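Local atomic coordinates of phosphoprotein (Lettuce necrotic yellows virus, PDB entry 3T4R), a protein that probably serves as a non-catalytic polymerase cofactor that tethers the viral RNA polymerase L to the nucleoprotein-RNA template and chaperones soluble nucleoprotein. Residues K8-G20 and L46-I59. Numbering follows the deposited sequence.
Sequences KEKLLADLDWEIG and LTPELKEKIQNEII
L15 packs on I54, Q55 and I58, and D16 meets K51, where the first helix of this C-terminal domain, a small helical bundle, ends against its last helix. A Schellman motif closes helix 4-14: W17 N bonds to L12 O and D16 N to A13 O. D16 is its C-prime residue, with positive phi. The contact is made by the C-terminal end of helix 4-14 and the turn after it.

L15 can be followed outward. Its CB lies near Q55 CG and also at the edge of the W17 ring. CG sits beside the backbone N (chi1 -65°), which sends the two methyls toward helix 50-72. CD1 packs tightly against both I54 and I58, 3.4 Å from I54 CG2 and equally near I58 CD1. L15 CD2 lies 3.8 Å from L46 CD1. It also touches K51 CG, on the aliphatic part of that lysine.

W17 extends the apolar patch. Its CH2 approaches I58 CG2 obliquely at 3.5 Å, while I59 CG1 and Q55 O lie at the ring edge. L12 CD2 lies over one face of the indole, toward its rim, and also reaches I58 CD1. Y25 and I22 touch both L12 and W17, and I38 of helix 36-41 packs on I54, which ties the contact into the domain core.

Two polar links join the turn to helix 50-72. Q55 NE2 donates to L15 O at 2.9 Å, in a bent bond with an N-H...O angle of 145°. K51 runs extended past L15, CG anti to the backbone N, and brings its amine to the turn. There NZ forms a salt bridge with D16 OD2, meeting it on the syn side at 2.7 Å, 26° out of the carboxylate plane.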
loop_
_atom_site.group_PDB
_atom_site.type_symbol
_atom_site.label_atom_id
_atom_site.label_comp_id
_atom_site.label_asym_id
_atom_site.label_seq_id
_atom_site.Cartn_x
_atom_site.Cartn_y
_atom_site.Cartn_z
ATOM N N LYS A 8 4.597 -6.952 -0.738
ATOM C CA LYS A 8 3.852 -5.669 -0.683
ATOM C C LYS A 8 2.653 -5.585 -1.716
ATOM O O LYS A 8 1.529 -5.130 -1.363
ATOM C CB LYS A 8 4.819 -4.479 -0.878
ATOM C CG LYS A 8 5.780 -4.324 0.292
ATOM C CD LYS A 8 6.664 -3.134 0.150
ATOM C CE LYS A 8 7.492 -3.103 1.291
ATOM N NZ LYS A 8 8.343 -1.851 1.363
ATOM N N GLU A 9 2.908 -6.019 -2.939
ATOM C CA GLU A 9 1.893 -6.091 -4.001
ATOM C C GLU A 9 0.767 -7.062 -3.603
ATOM O O GLU A 9 -0.398 -6.791 -3.812
ATOM C CB GLU A 9 2.550 -6.451 -5.329
ATOM C CG GLU A 9 3.410 -5.324 -5.896
ATOM C CD GLU A 9 4.157 -5.721 -7.176
ATOM O OE1 GLU A 9 3.677 -6.604 -7.932
ATOM O OE2 GLU A 9 5.277 -5.211 -7.417
ATOM N N LYS A 10 1.123 -8.155 -2.960
ATOM C CA LYS A 10 0.174 -9.162 -2.495
ATOM C C LYS A 10 -0.623 -8.566 -1.351
ATOM O O LYS A 10 -1.784 -8.834 -1.275
ATOM C CB LYS A 10 0.938 -10.404 -1.993
ATOM C CG LYS A 10 0.064 -11.514 -1.545
ATOM C CD LYS A 10 0.732 -12.660 -0.758
ATOM C CE LYS A 10 1.729 -13.422 -1.577
ATOM N NZ LYS A 10 2.274 -14.630 -0.855
ATOM N N LEU A 11 -0.006 -7.749 -0.481
ATOM C CA LEU A 11 -0.738 -7.100 0.568
ATOM C C LEU A 11 -1.741 -6.153 0.028
ATOM O O LEU A 11 -2.871 -6.127 0.474
ATOM C CB LEU A 11 0.200 -6.301 1.470
ATOM C CG LEU A 11 -0.081 -6.094 2.945
ATOM C CD1 LEU A 11 0.427 -4.794 3.475
ATOM C CD2 LEU A 11 -1.480 -6.415 3.533
ATOM N N LEU A 12 -1.332 -5.317 -0.904
ATOM C CA LEU A 12 -2.256 -4.407 -1.561
ATOM C C LEU A 12 -3.468 -5.179 -2.162
ATOM O O LEU A 12 -4.590 -4.722 -2.064
ATOM C CB LEU A 12 -1.545 -3.641 -2.659
ATOM C CG LEU A 12 -0.506 -2.627 -2.219
ATOM C CD1 LEU A 12 0.238 -1.992 -3.373
ATOM C CD2 LEU A 12 -1.242 -1.506 -1.392
ATOM N N ALA A 13 -3.244 -6.319 -2.818
ATOM C CA ALA A 13 -4.374 -7.161 -3.248
ATOM C C ALA A 13 -5.257 -7.720 -2.115
ATOM O O ALA A 13 -6.481 -7.808 -2.283
ATOM C CB ALA A 13 -3.877 -8.299 -4.105
ATOM N N ASP A 14 -4.620 -8.124 -1.007
ATOM C CA ASP A 14 -5.282 -8.729 0.126
ATOM C C ASP A 14 -6.070 -7.672 0.812
ATOM O O ASP A 14 -7.004 -7.974 1.536
ATOM C CB ASP A 14 -4.260 -9.275 1.100
ATOM C CG ASP A 14 -3.632 -10.576 0.642
ATOM O OD1 ASP A 14 -4.189 -11.289 -0.237
ATOM O OD2 ASP A 14 -2.570 -10.915 1.208
ATOM N N LEU A 15 -5.694 -6.406 0.620
ATOM C CA LEU A 15 -6.456 -5.292 1.189
ATOM C C LEU A 15 -7.471 -4.693 0.200
ATOM O O LEU A 15 -8.047 -3.658 0.460
ATOM C CB LEU A 15 -5.481 -4.201 1.655
ATOM C CG LEU A 15 -4.559 -4.580 2.805
ATOM C CD1 LEU A 15 -3.582 -3.374 3.066
ATOM C CD2 LEU A 15 -5.293 -4.893 4.098
ATOM N N ASP A 16 -7.696 -5.382 -0.918
ATOM C CA ASP A 16 -8.790 -5.090 -1.865
ATOM C C ASP A 16 -8.504 -4.012 -2.860
ATOM O O ASP A 16 -9.352 -3.610 -3.534
ATOM C CB ASP A 16 -10.130 -4.875 -1.149
ATOM C CG ASP A 16 -10.701 -6.195 -0.611
ATOM O OD1 ASP A 16 -10.818 -7.188 -1.361
ATOM O OD2 ASP A 16 -10.955 -6.247 0.615
ATOM N N TRP A 17 -7.253 -3.627 -3.020
ATOM C CA TRP A 17 -6.887 -2.778 -4.126
ATOM C C TRP A 17 -7.071 -3.597 -5.382
ATOM O O TRP A 17 -6.867 -4.825 -5.352
ATOM C CB TRP A 17 -5.410 -2.312 -3.963
ATOM C CG TRP A 17 -5.384 -0.948 -3.398
ATOM C CD1 TRP A 17 -5.474 0.200 -4.092
ATOM C CD2 TRP A 17 -5.364 -0.571 -2.001
ATOM N NE1 TRP A 17 -5.498 1.289 -3.235
ATOM C CE2 TRP A 17 -5.419 0.835 -1.945
ATOM C CE3 TRP A 17 -5.303 -1.282 -0.811
ATOM C CZ2 TRP A 17 -5.429 1.549 -0.719
ATOM C CZ3 TRP A 17 -5.309 -0.605 0.370
ATOM C CH2 TRP A 17 -5.390 0.798 0.421
ATOM N N GLU A 18 -7.450 -2.995 -6.494
ATOM C CA GLU A 18 -7.735 -3.850 -7.647
ATOM C C GLU A 18 -6.378 -4.211 -8.208
ATOM O O GLU A 18 -5.446 -3.413 -8.148
ATOM C CB GLU A 18 -8.653 -3.128 -8.651
ATOM C CG GLU A 18 -9.729 -3.969 -9.446
ATOM C CD GLU A 18 -10.800 -4.667 -8.582
ATOM O OE1 GLU A 18 -11.444 -3.952 -7.786
ATOM O OE2 GLU A 18 -10.999 -5.927 -8.696
ATOM N N ILE A 19 -6.258 -5.428 -8.719
ATOM C CA ILE A 19 -5.039 -5.949 -9.327
ATOM C C ILE A 19 -4.672 -5.091 -10.498
ATOM O O ILE A 19 -3.495 -4.825 -10.705
ATOM C CB ILE A 19 -5.233 -7.410 -9.727
ATOM C CG1 ILE A 19 -4.477 -8.318 -8.769
ATOM C CG2 ILE A 19 -4.611 -7.724 -11.047
ATOM C CD1 ILE A 19 -5.188 -8.666 -7.589
ATOM N N GLY A 20 -5.676 -4.655 -11.256
ATOM C CA GLY A 20 -5.444 -3.757 -12.372
ATOM C C GLY A 20 -4.674 -2.481 -12.033
ATOM O O GLY A 20 -3.779 -2.073 -12.763
ATOM N N LEU A 46 -3.610 -11.308 8.549
ATOM C CA LEU A 46 -4.701 -10.390 8.644
ATOM C C LEU A 46 -5.690 -11.144 9.460
ATOM O O LEU A 46 -5.416 -12.283 9.898
ATOM C CB LEU A 46 -5.252 -10.085 7.259
ATOM C CG LEU A 46 -4.519 -9.047 6.402
ATOM C CD1 LEU A 46 -5.593 -8.369 5.546
ATOM C CD2 LEU A 46 -3.835 -7.884 7.238
ATOM N N THR A 47 -6.873 -10.575 9.647
ATOM C CA THR A 47 -7.284 -9.329 8.994
ATOM C C THR A 47 -8.124 -8.618 10.007
ATOM O O THR A 47 -8.420 -7.408 9.804
ATOM N N PRO A 48 -8.456 -9.322 11.130
ATOM C CA PRO A 48 -9.305 -8.721 12.105
ATOM C C PRO A 48 -10.084 -7.586 11.438
ATOM O O PRO A 48 -10.948 -7.820 10.557
ATOM C CB PRO A 48 -8.240 -8.122 13.098
ATOM C CG PRO A 48 -6.803 -8.908 12.658
ATOM C CD PRO A 48 -7.480 -10.126 11.918
ATOM N N GLU A 49 -9.779 -6.377 11.912
ATOM C CA GLU A 49 -9.885 -5.169 11.139
ATOM C C GLU A 49 -8.574 -4.471 11.290
ATOM O O GLU A 49 -8.508 -3.229 11.418
ATOM C CB GLU A 49 -11.091 -4.318 11.550
ATOM C CG GLU A 49 -11.754 -3.791 10.265
ATOM C CD GLU A 49 -11.399 -4.686 8.962
ATOM O OE1 GLU A 49 -11.260 -4.044 7.745
ATOM O OE2 GLU A 49 -11.406 -5.974 9.154
ATOM N N LEU A 50 -7.546 -5.332 11.304
ATOM C CA LEU A 50 -6.190 -4.996 11.029
ATOM C C LEU A 50 -6.259 -4.502 9.607
ATOM O O LEU A 50 -5.558 -3.548 9.219
ATOM C CB LEU A 50 -5.336 -6.262 11.164
ATOM C CG LEU A 50 -3.830 -6.069 11.065
ATOM C CD1 LEU A 50 -3.336 -4.955 11.995
ATOM C CD2 LEU A 50 -3.182 -7.407 11.418
ATOM N N LYS A 51 -7.117 -5.172 8.834
ATOM C CA LYS A 51 -7.381 -4.826 7.460
ATOM C C LYS A 51 -7.744 -3.334 7.358
ATOM O O LYS A 51 -7.113 -2.574 6.639
ATOM C CB LYS A 51 -8.492 -5.729 6.926
ATOM C CG LYS A 51 -8.811 -5.599 5.448
ATOM C CD LYS A 51 -9.583 -6.817 4.966
ATOM C CE LYS A 51 -10.135 -6.517 3.603
ATOM N NZ LYS A 51 -10.525 -7.757 2.842
ATOM N N GLU A 52 -8.736 -2.894 8.099
ATOM C CA GLU A 52 -9.128 -1.510 7.969
ATOM C C GLU A 52 -8.020 -0.600 8.442
ATOM O O GLU A 52 -7.861 0.450 7.885
ATOM C CB GLU A 52 -10.407 -1.188 8.750
ATOM C CG GLU A 52 -11.449 -0.437 7.935
ATOM C CD GLU A 52 -12.900 -0.701 8.413
ATOM O OE1 GLU A 52 -13.374 0.098 9.257
ATOM O OE2 GLU A 52 -13.586 -1.689 7.979
ATOM N N LYS A 53 -7.296 -0.998 9.486
ATOM C CA LYS A 53 -6.162 -0.225 10.032
ATOM C C LYS A 53 -5.089 0.068 8.971
ATOM O O LYS A 53 -4.749 1.219 8.700
ATOM C CB LYS A 53 -5.528 -0.948 11.227
ATOM C CG LYS A 53 -4.733 -0.010 12.248
ATOM C CD LYS A 53 -3.818 -0.858 13.147
ATOM C CE LYS A 53 -2.314 -0.465 13.067
ATOM N NZ LYS A 53 -1.942 0.853 13.691
ATOM N N ILE A 54 -4.602 -0.995 8.353
ATOM C CA ILE A 54 -3.597 -0.923 7.340
ATOM C C ILE A 54 -4.051 -0.197 6.101
ATOM O O ILE A 54 -3.261 0.588 5.556
ATOM C CB ILE A 54 -3.141 -2.315 6.964
ATOM C CG1 ILE A 54 -2.667 -3.024 8.226
ATOM C CG2 ILE A 54 -2.021 -2.255 5.902
ATOM C CD1 ILE A 54 -2.355 -4.453 8.035
ATOM N N GLN A 55 -5.270 -0.468 5.637
ATOM C CA GLN A 55 -5.867 0.242 4.505
ATOM C C GLN A 55 -5.831 1.741 4.781
ATOM O O GLN A 55 -5.464 2.509 3.892
ATOM C CB GLN A 55 -7.335 -0.130 4.311
ATOM C CG GLN A 55 -7.598 -1.460 3.668
ATOM C CD GLN A 55 -9.079 -1.805 3.649
ATOM O OE1 GLN A 55 -9.896 -1.167 4.342
ATOM N NE2 GLN A 55 -9.442 -2.816 2.882
ATOM N N ASN A 56 -6.217 2.146 5.991
ATOM C CA ASN A 56 -6.151 3.537 6.396
ATOM C C ASN A 56 -4.701 4.097 6.268
ATOM O O ASN A 56 -4.489 5.236 5.804
ATOM C CB ASN A 56 -6.702 3.727 7.822
ATOM C CG ASN A 56 -8.240 3.643 7.887
ATOM O OD1 ASN A 56 -8.931 3.995 6.909
ATOM N ND2 ASN A 56 -8.783 3.261 9.067
ATOM N N GLU A 57 -3.730 3.335 6.712
ATOM C CA GLU A 57 -2.337 3.790 6.645
ATOM C C GLU A 57 -1.899 3.989 5.193
ATOM O O GLU A 57 -1.201 4.958 4.889
ATOM C CB GLU A 57 -1.375 2.804 7.345
ATOM C CG GLU A 57 -1.537 2.735 8.845
ATOM C CD GLU A 57 -0.431 3.402 9.584
ATOM O OE1 GLU A 57 -0.015 4.516 9.166
ATOM O OE2 GLU A 57 0.023 2.839 10.613
ATOM N N ILE A 58 -2.262 3.059 4.322
ATOM C CA ILE A 58 -1.849 3.092 2.922
ATOM C C ILE A 58 -2.533 4.269 2.164
ATOM O O ILE A 58 -1.910 4.977 1.340
ATOM C CB ILE A 58 -2.207 1.764 2.261
ATOM C CG1 ILE A 58 -1.191 0.691 2.739
ATOM C CG2 ILE A 58 -2.066 1.821 0.748
ATOM C CD1 ILE A 58 -1.602 -0.691 2.411
ATOM N N ILE A 59 -3.806 4.449 2.426
ATOM C CA ILE A 59 -4.601 5.631 1.926
ATOM C C ILE A 59 -3.982 6.948 2.352
ATOM O O ILE A 59 -3.807 7.812 1.536
ATOM C CB ILE A 59 -6.076 5.608 2.353
ATOM C CG1 ILE A 59 -6.749 4.356 1.755
ATOM C CG2 ILE A 59 -6.784 6.851 1.820
ATOM C CD1 ILE A 59 -8.107 4.323 1.882
#